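Long-range contacts in OmpA family protein (Klebsiella pneumoniae subsp. pneumoniae, PDB 7RJJ), which probably holds the outer membrane to the cell wall by binding peptidoglycan through this OmpA-like domain, captured here with D-alanine in its pocket: residues D10-F15 and R110-S115; P41-V46 and L116-D121; G49-V54 and Q61-K66; R67-R72 and F86-Y91. One frame throughout, in Å; residues are numbered along the deposited sequence.

Interaction 1: residues D10-F15 and R110-S115. With DAL (D-alanine), chain C.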
loop_
_atom_site.group_PDB
_atom_site.type_symbol
_atom_site.label_atom_id
_atom_site.label_comp_id
_atom_site.label_asym_id
_atom_site.label_seq_id
_atom_site.Cartn_x
_atom_site.Cartn_y
_atom_site.Cartn_z
ATOM N N ASP A 10 3.456 -0.357 9.111
ATOM C CA ASP A 10 4.484 0.610 8.644
ATOM C C ASP A 10 4.339 0.810 7.132
ATOM O O ASP A 10 3.975 -0.153 6.447
ATOM C CB ASP A 10 5.895 0.150 9.009
ATOM C CG ASP A 10 6.201 0.235 10.493
ATOM O OD1 ASP A 10 5.372 -0.230 11.294
ATOM O OD2 ASP A 10 7.233 0.829 10.832
ATOM N N SER A 11 4.624 2.026 6.653
ATOM C CA SER A 11 4.590 2.376 5.209
ATOM C C SER A 11 5.574 1.494 4.448
ATOM O O SER A 11 6.594 1.100 5.007
ATOM C CB SER A 11 4.945 3.830 5.014
ATOM O OG SER A 11 4.765 4.205 3.657
HETATM N N MSE A 12 5.289 1.239 3.166
HETATM C CA MSE A 12 6.138 0.408 2.323
HETATM C C MSE A 12 6.421 1.130 1.005
HETATM O O MSE A 12 5.563 1.177 0.124
HETATM C CB MSE A 12 5.463 -0.945 2.049
HETATM C CG MSE A 12 5.437 -1.898 3.240
HETATM SE SE MSE A 12 4.595 -3.619 2.765
HETATM C CE MSE A 12 2.855 -3.002 2.129
ATOM N N SER A 13 7.619 1.722 0.896
ATOM C CA SER A 13 8.059 2.421 -0.302
ATOM C C SER A 13 8.679 1.393 -1.259
ATOM O O SER A 13 9.935 1.262 -1.271
ATOM C CB SER A 13 9.028 3.518 0.072
ATOM O OG SER A 13 8.418 4.421 0.994
ATOM N N LEU A 14 7.842 0.750 -2.074
ATOM C CA LEU A 14 8.244 -0.397 -2.938
ATOM C C LEU A 14 8.157 -0.058 -4.427
ATOM O O LEU A 14 8.058 -1.030 -5.217
ATOM C CB LEU A 14 7.271 -1.562 -2.683
ATOM C CG LEU A 14 6.976 -1.927 -1.232
ATOM C CD1 LEU A 14 5.912 -3.023 -1.165
ATOM C CD2 LEU A 14 8.229 -2.352 -0.501
ATOM N N PHE A 15 8.240 1.214 -4.825
ATOM C CA PHE A 15 7.980 1.497 -6.263
ATOM C C PHE A 15 8.910 2.542 -6.880
ATOM O O PHE A 15 9.210 3.575 -6.234
ATOM C CB PHE A 15 6.554 2.035 -6.427
ATOM C CG PHE A 15 5.507 1.161 -5.798
ATOM C CD1 PHE A 15 5.043 0.034 -6.459
ATOM C CD2 PHE A 15 5.031 1.433 -4.527
ATOM C CE1 PHE A 15 4.110 -0.796 -5.865
ATOM C CE2 PHE A 15 4.104 0.599 -3.932
ATOM C CZ PHE A 15 3.637 -0.508 -4.607
ATOM N N ARG A 110 6.472 7.259 -3.031
ATOM C CA ARG A 110 5.941 6.173 -3.896
ATOM C C ARG A 110 5.741 4.971 -2.977
ATOM O O ARG A 110 6.691 4.184 -2.817
ATOM C CB ARG A 110 6.919 5.899 -5.046
ATOM C CG ARG A 110 7.201 7.120 -5.909
ATOM C CD ARG A 110 8.016 6.797 -7.149
ATOM N NE ARG A 110 9.379 6.338 -6.892
ATOM C CZ ARG A 110 10.476 7.113 -6.912
ATOM N NH1 ARG A 110 10.382 8.406 -7.153
ATOM N NH2 ARG A 110 11.665 6.585 -6.679
ATOM N N ARG A 111 4.536 4.814 -2.419
ATOM C CA ARG A 111 4.407 3.767 -1.388
ATOM C C ARG A 111 2.966 3.280 -1.221
ATOM O O ARG A 111 2.040 3.833 -1.846
ATOM C CB ARG A 111 4.844 4.413 -0.073
ATOM C CG ARG A 111 3.820 5.403 0.462
ATOM C CD ARG A 111 4.354 6.310 1.550
ATOM N NE ARG A 111 3.262 6.989 2.241
ATOM C CZ ARG A 111 2.691 8.114 1.839
ATOM N NH1 ARG A 111 3.096 8.716 0.728
ATOM N NH2 ARG A 111 1.704 8.637 2.547
ATOM N N VAL A 112 2.813 2.272 -0.374
ATOM C CA VAL A 112 1.479 1.752 0.030
ATOM C C VAL A 112 1.443 1.715 1.562
ATOM O O VAL A 112 2.478 1.390 2.179
ATOM C CB VAL A 112 1.189 0.381 -0.604
ATOM C CG1 VAL A 112 0.149 -0.400 0.185
ATOM C CG2 VAL A 112 0.804 0.510 -2.069
ATOM N N GLU A 113 0.303 2.101 2.128
ATOM C CA GLU A 113 0.014 2.110 3.580
ATOM C C GLU A 113 -1.120 1.107 3.815
ATOM O O GLU A 113 -2.041 1.066 2.964
ATOM C CB GLU A 113 -0.449 3.499 4.028
ATOM C CG GLU A 113 0.541 4.626 3.779
ATOM C CD GLU A 113 1.728 4.699 4.722
ATOM O OE1 GLU A 113 1.838 3.821 5.625
ATOM O OE2 GLU A 113 2.532 5.661 4.577
ATOM N N ILE A 114 -1.033 0.307 4.873
ATOM C CA ILE A 114 -2.101 -0.684 5.192
ATOM C C ILE A 114 -2.673 -0.353 6.573
ATOM O O ILE A 114 -1.886 -0.089 7.515
ATOM C CB ILE A 114 -1.571 -2.130 5.104
ATOM C CG1 ILE A 114 -1.113 -2.470 3.683
ATOM C CG2 ILE A 114 -2.613 -3.124 5.599
ATOM C CD1 ILE A 114 -0.426 -3.810 3.547
ATOM N N SER A 115 -4.002 -0.302 6.659
ATOM C CA SER A 115 -4.689 -0.085 7.953
ATOM C C SER A 115 -5.614 -1.280 8.186
ATOM O O SER A 115 -6.303 -1.669 7.218
ATOM C CB SER A 115 -5.460 1.196 7.967
ATOM O OG SER A 115 -4.608 2.307 7.767
HETATM N N DAL C . 4.472 10.623 -9.613
HETATM C CA DAL C . 5.426 9.584 -10.107
HETATM C CB DAL C . 5.123 9.252 -11.546
HETATM C C DAL C . 5.355 8.341 -9.209
HETATM O O DAL C . 5.820 7.266 -9.585
HETATM O OXT DAL C . 4.857 8.379 -8.080
HETATM O O HOH W 1 1.980 -0.949 4.695
HETATM O O HOH W 2 12.518 3.800 -6.524
#

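Interaction 2: residues P41-V46 and L116-D121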
loop_
_atom_site.group_PDB
_atom_site.type_symbol
_atom_site.label_atom_id
_atom_site.label_comp_id
_atom_site.label_asym_id
_atom_site.label_seq_id
_atom_site.Cartn_x
_atom_site.Cartn_y
_atom_site.Cartn_z
ATOM N N PRO A 41 -6.899 -12.130 11.872
ATOM C CA PRO A 41 -7.824 -12.723 10.908
ATOM C C PRO A 41 -9.196 -12.039 10.907
ATOM O O PRO A 41 -9.683 -11.730 11.959
ATOM C CB PRO A 41 -8.000 -14.174 11.387
ATOM C CG PRO A 41 -6.794 -14.453 12.253
ATOM C CD PRO A 41 -6.370 -13.117 12.827
ATOM N N GLY A 42 -9.728 -11.746 9.726
ATOM C CA GLY A 42 -11.094 -11.198 9.634
ATOM C C GLY A 42 -11.176 -9.690 9.681
ATOM O O GLY A 42 -12.290 -9.177 9.484
ATOM N N TRP A 43 -10.070 -8.988 9.946
ATOM C CA TRP A 43 -10.117 -7.502 9.955
ATOM C C TRP A 43 -10.108 -6.997 8.507
ATOM O O TRP A 43 -9.432 -7.635 7.672
ATOM C CB TRP A 43 -8.923 -6.931 10.729
ATOM C CG TRP A 43 -8.943 -7.135 12.210
ATOM C CD1 TRP A 43 -9.229 -8.277 12.904
ATOM C CD2 TRP A 43 -8.500 -6.179 13.184
ATOM N NE1 TRP A 43 -9.075 -8.061 14.246
ATOM C CE2 TRP A 43 -8.616 -6.786 14.448
ATOM C CE3 TRP A 43 -8.053 -4.858 13.106
ATOM C CZ2 TRP A 43 -8.301 -6.112 15.628
ATOM C CZ3 TRP A 43 -7.740 -4.195 14.267
ATOM C CH2 TRP A 43 -7.850 -4.817 15.510
ATOM N N LEU A 44 -10.827 -5.914 8.213
ATOM C CA LEU A 44 -10.738 -5.313 6.859
ATOM C C LEU A 44 -9.312 -4.781 6.662
ATOM O O LEU A 44 -8.826 -4.033 7.552
ATOM C CB LEU A 44 -11.747 -4.173 6.708
ATOM C CG LEU A 44 -11.723 -3.459 5.357
ATOM C CD1 LEU A 44 -12.209 -4.379 4.244
ATOM C CD2 LEU A 44 -12.562 -2.185 5.396
ATOM N N ILE A 45 -8.698 -5.122 5.532
ATOM C CA ILE A 45 -7.313 -4.695 5.180
ATOM C C ILE A 45 -7.469 -3.532 4.210
ATOM O O ILE A 45 -7.788 -3.783 3.027
ATOM C CB ILE A 45 -6.487 -5.853 4.579
ATOM C CG1 ILE A 45 -6.546 -7.115 5.443
ATOM C CG2 ILE A 45 -5.047 -5.426 4.317
ATOM C CD1 ILE A 45 -6.004 -8.336 4.758
ATOM N N VAL A 46 -7.333 -2.309 4.711
ATOM C CA VAL A 46 -7.464 -1.142 3.805
ATOM C C VAL A 46 -6.075 -0.890 3.223
ATOM O O VAL A 46 -5.152 -0.585 3.996
ATOM C CB VAL A 46 -8.056 0.090 4.512
ATOM C CG1 VAL A 46 -8.009 1.330 3.622
ATOM C CG2 VAL A 46 -9.465 -0.174 5.012
ATOM N N LEU A 116 -5.596 -1.860 9.387
ATOM C CA LEU A 116 -6.498 -3.010 9.691
ATOM C C LEU A 116 -7.696 -2.464 10.482
ATOM O O LEU A 116 -7.490 -1.820 11.523
ATOM C CB LEU A 116 -5.711 -4.090 10.428
ATOM C CG LEU A 116 -4.382 -4.483 9.777
ATOM C CD1 LEU A 116 -3.654 -5.530 10.604
ATOM C CD2 LEU A 116 -4.589 -4.980 8.359
ATOM N N VAL A 117 -8.903 -2.670 9.955
ATOM C CA VAL A 117 -10.130 -2.075 10.550
ATOM C C VAL A 117 -11.004 -3.199 11.097
ATOM O O VAL A 117 -11.477 -4.047 10.352
ATOM C CB VAL A 117 -10.866 -1.222 9.501
ATOM C CG1 VAL A 117 -12.094 -0.561 10.084
ATOM C CG2 VAL A 117 -9.934 -0.192 8.873
ATOM N N PRO A 118 -11.196 -3.271 12.426
ATOM C CA PRO A 118 -11.999 -4.341 13.016
ATOM C C PRO A 118 -13.527 -4.179 12.909
ATOM O O PRO A 118 -14.205 -5.203 12.903
ATOM C CB PRO A 118 -11.572 -4.300 14.493
ATOM C CG PRO A 118 -11.197 -2.853 14.735
ATOM C CD PRO A 118 -10.598 -2.378 13.429
ATOM N N GLN A 119 -14.029 -2.942 12.776
ATOM C CA GLN A 119 -15.506 -2.707 12.778
ATOM C C GLN A 119 -16.176 -3.231 11.501
ATOM O O GLN A 119 -17.409 -3.387 11.521
ATOM C CB GLN A 119 -15.850 -1.221 12.922
ATOM C CG GLN A 119 -15.252 -0.542 14.147
ATOM C CD GLN A 119 -13.801 -0.159 13.989
ATOM O OE1 GLN A 119 -13.203 -0.277 12.919
ATOM N NE2 GLN A 119 -13.225 0.350 15.063
ATOM N N VAL A 120 -15.412 -3.491 10.440
ATOM C CA VAL A 120 -16.000 -3.963 9.151
ATOM C C VAL A 120 -15.700 -5.459 8.987
ATOM O O VAL A 120 -14.526 -5.847 9.124
ATOM C CB VAL A 120 -15.457 -3.131 7.971
ATOM C CG1 VAL A 120 -15.924 -3.663 6.624
ATOM C CG2 VAL A 120 -15.807 -1.655 8.113
ATOM N N ASP A 121 -16.735 -6.284 8.781
ATOM C CA ASP A 121 -16.487 -7.741 8.580
ATOM C C ASP A 121 -15.914 -7.854 7.162
ATOM O O ASP A 121 -16.298 -7.029 6.296
ATOM C CB ASP A 121 -17.728 -8.579 8.906
ATOM C CG ASP A 121 -17.471 -10.078 9.035
ATOM O OD1 ASP A 121 -16.626 -10.601 8.288
ATOM O OD2 ASP A 121 -18.084 -10.706 9.923
HETATM O O HOH W 3 -14.577 -10.296 9.978
#

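Interaction 3: residues G49-V54 and Q61-K66. With DAL (D-alanine), chain C.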
loop_
_atom_site.group_PDB
_atom_site.type_symbol
_atom_site.label_atom_id
_atom_site.label_comp_id
_atom_site.label_asym_id
_atom_site.label_seq_id
_atom_site.Cartn_x
_atom_site.Cartn_y
_atom_site.Cartn_z
ATOM N N GLY A 49 -2.703 3.362 -1.758
ATOM C CA GLY A 49 -1.528 3.689 -2.588
ATOM C C GLY A 49 -1.267 5.182 -2.617
ATOM O O GLY A 49 -2.226 5.994 -2.464
ATOM N N HIS A 50 -0.006 5.545 -2.863
ATOM C CA HIS A 50 0.424 6.958 -2.896
ATOM C C HIS A 50 1.442 7.148 -4.021
ATOM O O HIS A 50 2.002 6.138 -4.515
ATOM C CB HIS A 50 1.056 7.348 -1.561
ATOM C CG HIS A 50 0.152 7.221 -0.382
ATOM N ND1 HIS A 50 -0.522 8.303 0.134
ATOM C CD2 HIS A 50 -0.144 6.169 0.408
ATOM C CE1 HIS A 50 -1.228 7.927 1.180
ATOM N NE2 HIS A 50 -1.023 6.610 1.374
ATOM N N THR A 51 1.680 8.400 -4.376
ATOM C CA THR A 51 2.669 8.735 -5.435
ATOM C C THR A 51 3.475 9.951 -4.998
ATOM O O THR A 51 3.083 10.589 -4.004
ATOM C CB THR A 51 1.982 9.096 -6.758
ATOM O OG1 THR A 51 1.361 10.374 -6.617
ATOM C CG2 THR A 51 0.942 8.083 -7.178
ATOM N N ASP A 52 4.601 10.201 -5.677
ATOM C CA ASP A 52 5.348 11.461 -5.437
ATOM C C ASP A 52 4.577 12.516 -6.243
ATOM O O ASP A 52 3.602 12.132 -6.935
ATOM C CB ASP A 52 6.835 11.309 -5.786
ATOM C CG ASP A 52 7.105 10.943 -7.233
ATOM O OD1 ASP A 52 6.261 11.281 -8.076
ATOM O OD2 ASP A 52 8.161 10.308 -7.506
ATOM N N SER A 53 4.971 13.786 -6.176
ATOM C CA SER A 53 4.199 14.832 -6.901
ATOM C C SER A 53 4.652 14.970 -8.369
ATOM O O SER A 53 4.213 15.924 -9.007
ATOM C CB SER A 53 4.314 16.148 -6.183
ATOM O OG SER A 53 5.663 16.567 -6.168
ATOM N N VAL A 54 5.496 14.065 -8.882
ATOM C CA VAL A 54 5.945 14.160 -10.309
ATOM C C VAL A 54 4.797 13.679 -11.205
ATOM O O VAL A 54 4.039 12.794 -10.775
ATOM C CB VAL A 54 7.247 13.374 -10.568
ATOM C CG1 VAL A 54 7.591 13.286 -12.051
ATOM C CG2 VAL A 54 8.419 13.957 -9.792
ATOM N N GLN A 61 -3.457 9.627 -9.485
ATOM C CA GLN A 61 -4.569 8.942 -8.773
ATOM C C GLN A 61 -4.640 7.487 -9.254
ATOM O O GLN A 61 -4.647 6.568 -8.394
ATOM C CB GLN A 61 -5.891 9.674 -8.990
ATOM C CG GLN A 61 -7.074 8.967 -8.358
ATOM C CD GLN A 61 -6.909 8.790 -6.869
ATOM O OE1 GLN A 61 -6.266 9.595 -6.197
ATOM N NE2 GLN A 61 -7.526 7.746 -6.337
ATOM N N LEU A 62 -4.686 7.277 -10.572
ATOM C CA LEU A 62 -4.762 5.899 -11.132
ATOM C C LEU A 62 -3.535 5.100 -10.678
ATOM O O LEU A 62 -3.709 3.947 -10.247
ATOM C CB LEU A 62 -4.835 5.957 -12.662
ATOM C CG LEU A 62 -4.878 4.601 -13.376
ATOM C CD1 LEU A 62 -6.118 3.807 -12.993
ATOM C CD2 LEU A 62 -4.827 4.781 -14.884
ATOM N N LEU A 63 -2.345 5.691 -10.804
ATOM C CA LEU A 63 -1.089 5.008 -10.397
ATOM C C LEU A 63 -1.167 4.585 -8.926
ATOM O O LEU A 63 -0.799 3.430 -8.639
ATOM C CB LEU A 63 0.090 5.957 -10.616
ATOM C CG LEU A 63 1.441 5.442 -10.127
ATOM C CD1 LEU A 63 1.741 4.074 -10.713
ATOM C CD2 LEU A 63 2.554 6.426 -10.453
ATOM N N SER A 64 -1.611 5.487 -8.045
ATOM C CA SER A 64 -1.704 5.168 -6.598
ATOM C C SER A 64 -2.616 3.954 -6.394
ATOM O O SER A 64 -2.316 3.104 -5.542
ATOM C CB SER A 64 -2.177 6.363 -5.800
ATOM O OG SER A 64 -3.566 6.634 -6.000
ATOM N N LEU A 65 -3.679 3.867 -7.182
ATOM C CA LEU A 65 -4.636 2.748 -7.024
ATOM C C LEU A 65 -4.002 1.463 -7.571
ATOM O O LEU A 65 -4.182 0.408 -6.932
ATOM C CB LEU A 65 -5.927 3.131 -7.750
ATOM C CG LEU A 65 -7.170 2.341 -7.378
ATOM C CD1 LEU A 65 -7.489 2.471 -5.884
ATOM C CD2 LEU A 65 -8.330 2.820 -8.226
ATOM N N LYS A 66 -3.249 1.548 -8.676
ATOM C CA LYS A 66 -2.601 0.322 -9.222
ATOM C C LYS A 66 -1.570 -0.204 -8.214
ATOM O O LYS A 66 -1.390 -1.431 -8.129
ATOM C CB LYS A 66 -1.966 0.569 -10.596
ATOM C CG LYS A 66 -2.956 0.811 -11.730
ATOM C CD LYS A 66 -2.338 0.737 -13.110
ATOM C CE LYS A 66 -3.362 0.826 -14.217
ATOM N NZ LYS A 66 -2.740 0.730 -15.561
HETATM N N DAL C . 4.472 10.623 -9.613
HETATM C CA DAL C . 5.426 9.584 -10.107
HETATM C CB DAL C . 5.123 9.252 -11.546
HETATM C C DAL C . 5.355 8.341 -9.209
HETATM O O DAL C . 5.820 7.266 -9.585
HETATM O OXT DAL C . 4.857 8.379 -8.080
#

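Interaction 4: residues R67-R72 and F86-Y91. With DAL (D-alanine), chain C.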
loop_
_atom_site.group_PDB
_atom_site.type_symbol
_atom_site.label_atom_id
_atom_site.label_comp_id
_atom_site.label_asym_id
_atom_site.label_seq_id
_atom_site.Cartn_x
_atom_site.Cartn_y
_atom_site.Cartn_z
ATOM N N ARG A 67 -0.955 0.689 -7.440
ATOM C CA ARG A 67 0.065 0.266 -6.449
ATOM C C ARG A 67 -0.631 -0.491 -5.320
ATOM O O ARG A 67 -0.075 -1.493 -4.859
ATOM C CB ARG A 67 0.835 1.477 -5.924
ATOM C CG ARG A 67 1.825 2.023 -6.947
ATOM C CD ARG A 67 2.468 3.337 -6.563
ATOM N NE ARG A 67 3.553 3.572 -7.512
ATOM C CZ ARG A 67 4.225 4.709 -7.675
ATOM N NH1 ARG A 67 3.930 5.786 -6.957
ATOM N NH2 ARG A 67 5.197 4.746 -8.571
ATOM N N ALA A 68 -1.782 0.016 -4.886
ATOM C CA ALA A 68 -2.550 -0.665 -3.822
ATOM C C ALA A 68 -2.987 -2.031 -4.360
ATOM O O ALA A 68 -2.852 -3.008 -3.637
ATOM C CB ALA A 68 -3.727 0.181 -3.411
ATOM N N GLU A 69 -3.356 -2.100 -5.638
ATOM C CA GLU A 69 -3.784 -3.401 -6.230
ATOM C C GLU A 69 -2.599 -4.380 -6.307
ATOM O O GLU A 69 -2.840 -5.578 -6.105
ATOM C CB GLU A 69 -4.424 -3.183 -7.596
ATOM C CG GLU A 69 -5.758 -2.465 -7.506
ATOM C CD GLU A 69 -6.339 -2.053 -8.846
ATOM O OE1 GLU A 69 -5.619 -2.146 -9.859
ATOM O OE2 GLU A 69 -7.503 -1.620 -8.872
ATOM N N SER A 70 -1.387 -3.902 -6.616
ATOM C CA SER A 70 -0.196 -4.801 -6.684
ATOM C C SER A 70 0.050 -5.442 -5.309
ATOM O O SER A 70 0.344 -6.648 -5.262
ATOM C CB SER A 70 1.041 -4.084 -7.168
ATOM O OG SER A 70 0.924 -3.704 -8.532
ATOM N N VAL A 71 -0.022 -4.643 -4.240
ATOM C CA VAL A 71 0.175 -5.141 -2.845
ATOM C C VAL A 71 -0.987 -6.071 -2.486
ATOM O O VAL A 71 -0.710 -7.165 -1.976
ATOM C CB VAL A 71 0.350 -3.973 -1.859
ATOM C CG1 VAL A 71 0.332 -4.425 -0.412
ATOM C CG2 VAL A 71 1.626 -3.201 -2.145
ATOM N N ARG A 72 -2.227 -5.682 -2.796
ATOM C CA ARG A 72 -3.380 -6.580 -2.519
ATOM C C ARG A 72 -3.116 -7.924 -3.204
ATOM O O ARG A 72 -3.166 -8.969 -2.517
ATOM C CB ARG A 72 -4.698 -5.994 -3.042
ATOM C CG ARG A 72 -5.881 -6.952 -2.975
ATOM C CD ARG A 72 -7.017 -6.503 -3.867
ATOM N NE ARG A 72 -6.605 -6.570 -5.263
ATOM C CZ ARG A 72 -7.169 -5.905 -6.259
ATOM N NH1 ARG A 72 -8.173 -5.078 -6.031
ATOM N NH2 ARG A 72 -6.684 -6.031 -7.482
ATOM N N PHE A 86 -9.755 -7.460 1.513
ATOM C CA PHE A 86 -9.145 -6.180 1.077
ATOM C C PHE A 86 -10.133 -5.127 0.564
ATOM O O PHE A 86 -11.204 -5.446 0.006
ATOM C CB PHE A 86 -8.162 -6.458 -0.058
ATOM C CG PHE A 86 -7.119 -7.492 0.279
ATOM C CD1 PHE A 86 -5.945 -7.127 0.903
ATOM C CD2 PHE A 86 -7.325 -8.836 -0.010
ATOM C CE1 PHE A 86 -4.986 -8.076 1.227
ATOM C CE2 PHE A 86 -6.367 -9.783 0.316
ATOM C CZ PHE A 86 -5.197 -9.396 0.928
ATOM N N ALA A 87 -9.738 -3.869 0.793
ATOM C CA ALA A 87 -10.408 -2.672 0.243
ATOM C C ALA A 87 -9.278 -1.776 -0.261
ATOM O O ALA A 87 -8.363 -1.471 0.558
ATOM C CB ALA A 87 -11.291 -2.002 1.263
ATOM N N VAL A 88 -9.253 -1.474 -1.566
ATOM C CA VAL A 88 -8.103 -0.677 -2.089
ATOM C C VAL A 88 -8.521 0.774 -2.292
ATOM O O VAL A 88 -9.627 1.041 -2.777
ATOM C CB VAL A 88 -7.428 -1.294 -3.334
ATOM C CG1 VAL A 88 -6.867 -2.684 -3.033
ATOM C CG2 VAL A 88 -8.303 -1.325 -4.548
ATOM N N GLN A 89 -7.588 1.666 -1.964
ATOM C CA GLN A 89 -7.781 3.131 -1.936
ATOM C C GLN A 89 -6.594 3.811 -2.608
ATOM O O GLN A 89 -5.504 3.235 -2.572
ATOM C CB GLN A 89 -7.838 3.555 -0.467
ATOM C CG GLN A 89 -8.020 5.041 -0.226
ATOM C CD GLN A 89 -8.028 5.358 1.252
ATOM O OE1 GLN A 89 -7.579 4.574 2.083
ATOM N NE2 GLN A 89 -8.502 6.542 1.594
ATOM N N GLY A 90 -6.830 4.954 -3.242
ATOM C CA GLY A 90 -5.720 5.716 -3.836
ATOM C C GLY A 90 -5.762 7.144 -3.341
ATOM O O GLY A 90 -6.852 7.706 -3.309
ATOM N N TYR A 91 -4.631 7.660 -2.877
ATOM C CA TYR A 91 -4.518 9.076 -2.447
ATOM C C TYR A 91 -3.771 9.895 -3.498
ATOM O O TYR A 91 -3.612 11.114 -3.302
ATOM C CB TYR A 91 -3.760 9.202 -1.129
ATOM C CG TYR A 91 -4.579 8.899 0.091
ATOM C CD1 TYR A 91 -5.337 9.884 0.696
ATOM C CD2 TYR A 91 -4.601 7.632 0.640
ATOM C CE1 TYR A 91 -6.094 9.615 1.824
ATOM C CE2 TYR A 91 -5.353 7.351 1.765
ATOM C CZ TYR A 91 -6.086 8.350 2.369
ATOM O OH TYR A 91 -6.826 8.072 3.484
HETATM N N DAL C . 4.472 10.623 -9.613
HETATM C CA DAL C . 5.426 9.584 -10.107
HETATM C CB DAL C . 5.123 9.252 -11.546
HETATM C C DAL C . 5.355 8.341 -9.209
HETATM O O DAL C . 5.820 7.266 -9.585
HETATM O OXT DAL C . 4.857 8.379 -8.080
#

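Interaction 1: residues D10-F15 and R110-S115
A bend at chi3 (-66°) swings the outer part of Arg110 back to the carbonyl of Phe15, whereas Arg111 takes the crowded position between backbone N and carbonyl carbon (chi1 73°) and then runs extended toward Glu113, itself folded at chi2. Arg110 NE donates to Phe15 O over 2.8 Å; the acceptor lies in the guanidinium plane, but the donor stands above the carbonyl plane. A water accepts from Arg110 NH2 and donates weakly to the same carbonyl, so the Phe15 carbonyl is linked to the guanidinium directly and, weakly, through water. Arg111 NE meets the anti lone pair of Glu113 OE2 at 2.8 Å in a nearly straight salt bridge (171°), with Ser11 OG beside that carboxylate.

The backbones form a single antiparallel bridge, a hydrogen-bonded pair: Met12 N to Val112 O is 3.0 Å, and Val112 N to Met12 O is also 3.0 Å. On the apolar side, the selenomethionine Met12 places CE 3.7 Å from Ile114 CD1. The Phe15 ring turns its edge to Arg110 O, and its CE2 lies 3.8 Å from Val112 CG2.

Arg110 also forms a salt bridge with Asp52, and its CD comes within 3.3 Å of D-alanine O. The loop 10-15 thus closes along strand 112-117 and, through the Phe15 O to Arg110 NE bond, probably helps to orient Arg110 in the D-alanine pocket of this OmpA-like peptidoglycan-binding domain.

Interaction 2: residues P41-V46 and L116-D121
Two strands run antiparallel here, Leu44 and Val117 forming a hydrogen-bonded pair (Leu44 N to Val117 O 2.9 Å, Val117 N to Leu44 O 2.8 Å) and Ile45 with Leu116 the adjacent non-hydrogen-bonded pair, before the chain turns a corner at 118-120. Trp43, with CG anti to the carbonyl carbon (chi1 -70°), lays its indole against Pro118 at that corner. Pro118 CB sits 3.6 Å from the centroid of the six-membered ring and only 2° off its normal, a CH-pi contact over the centre of the face. The edge of the same indole meets the neighbouring backbone, Trp43 CE3 lying 3.5 Å from Leu116 O.

Ile45 and Leu116 point the same way, side by side, with Ile45 CG2 and Leu116 CD2 4.1 Å apart; both also touch Ile37 of helix 27-38, so this face looks into the core. The opposite face carries Leu44 and Val117. At the corner Val120 lies alongside Leu44, CG1 3.9 Å from Leu44 CD2, and Val46 CG2 meets Val117 CG2 obliquely at 3.9 Å. Beyond the corner a water donates to Gly42 O at 2.6 Å and, weakly, to Asp121 OD1.

Apart from two backbone hydrogen bonds and a C-H...O contact from Leu116 CA to Leu44 O, direct cohesion between the segments is largely apolar and CH-pi, and the polar link at the Gly42 end runs through water.

Interaction 3: residues G49-V54 and Q61-K66
The amino nitrogen of D-alanine is gripped by three oxygens of the 49-54 segment: Val54 O at 2.5 Å, Asp52 O in a weak bond at 3.2 Å, and Asp52 OD1, which is modelled so close to the ligand that its exact place is less sure. Asn60 OD1 adds a fourth. At the other end of the ligand, Asp52 N donates to OXT over 3.0 Å (155°). Asp52 CG occupies the crowded chi1 position (60°), which lets OD1 also receive Val54 N in an Asx turn.

Helix 57-77 backs this loop without a hydrogen bond between the two segments. Thr51 sends CG2 to the helix, 3.7 Å from Ser64 N, while its OG1 donates to Asp52 O at 2.9 Å. Gly49 CA approaches Ser64 O at 3.1 Å in a C-H...O contact, where a CB would collide with that carbonyl. Ser64 OG turns back within the helix to a lone pair of Gln61 O at 2.6 Å, an oxygen that accepts from Leu65 N as well.

Leu63 CD2 flanks D-alanine O at 3.5 Å. Carbonyls and a carboxylate around the amino group suggest that the pocket favours a positively charged ligand nitrogen.

Interaction 4: residues R67-R72 and F86-Y91
One face of the Phe86 ring carries Arg72 CG, 3.9 Å from the ring centroid and 26° off the normal, displaced toward the rim in a CH-pi contact. The guanidinium of Arg72 does not stack on this ring: the chain bends at chi3 and the two planes stand 77° apart, while one face of the guanidinium has Glu69 CA near its rim. The guanidinium of Arg67 uses its edge, giving two hydrogen bonds to the ligand carboxylate, NH2 to D-alanine O at 2.8 Å and NH1 to OXT at 3.0 Å. His50 O and Lys19 O accept from NH1 and NH2 respectively, which would hold the group's orientation.

Segment 67-72 of helix 57-77 and strand 86-90 run nearly antiparallel (155°), their axes 7.9 Å apart at closest, as expected for the helix and second strand of the beta-alpha-beta unit made by strand 43-49, helix 57-77 and strand 86-90. Where the backbones come nearest, at Ala68 and Val88, Ala68 CB reaches Val88 CB at 4.0 Å and Gln89 O at 3.6 Å. Val88 CG1 touches Arg72 CD, crossing it at about a right angle, at 3.9 Å. Its other branch, CG2, meets Glu69 CG at 4.1 Å.

From the N terminus, loop 10-15 is closed by 110-115 in interaction 1, the longest span of the four. Segment 41-46, which leads into strand 43-49, pairs with 116-121, beyond the end of interaction 1, so interactions 1 and 2 cross along the chain while sharing strand 112-117. Within both spans lie interactions 3 and 4, in series: 49-54 meets 61-66, then 67-72 meets 86-91, each on helix 57-77. Interaction 3 adjoins interaction 4 through backbone bonds of Gly49 with Gln89 and Tyr91. Interactions 1, 3 and 4 converge on D-alanine, whereas interaction 2 closes the far end of the sheet.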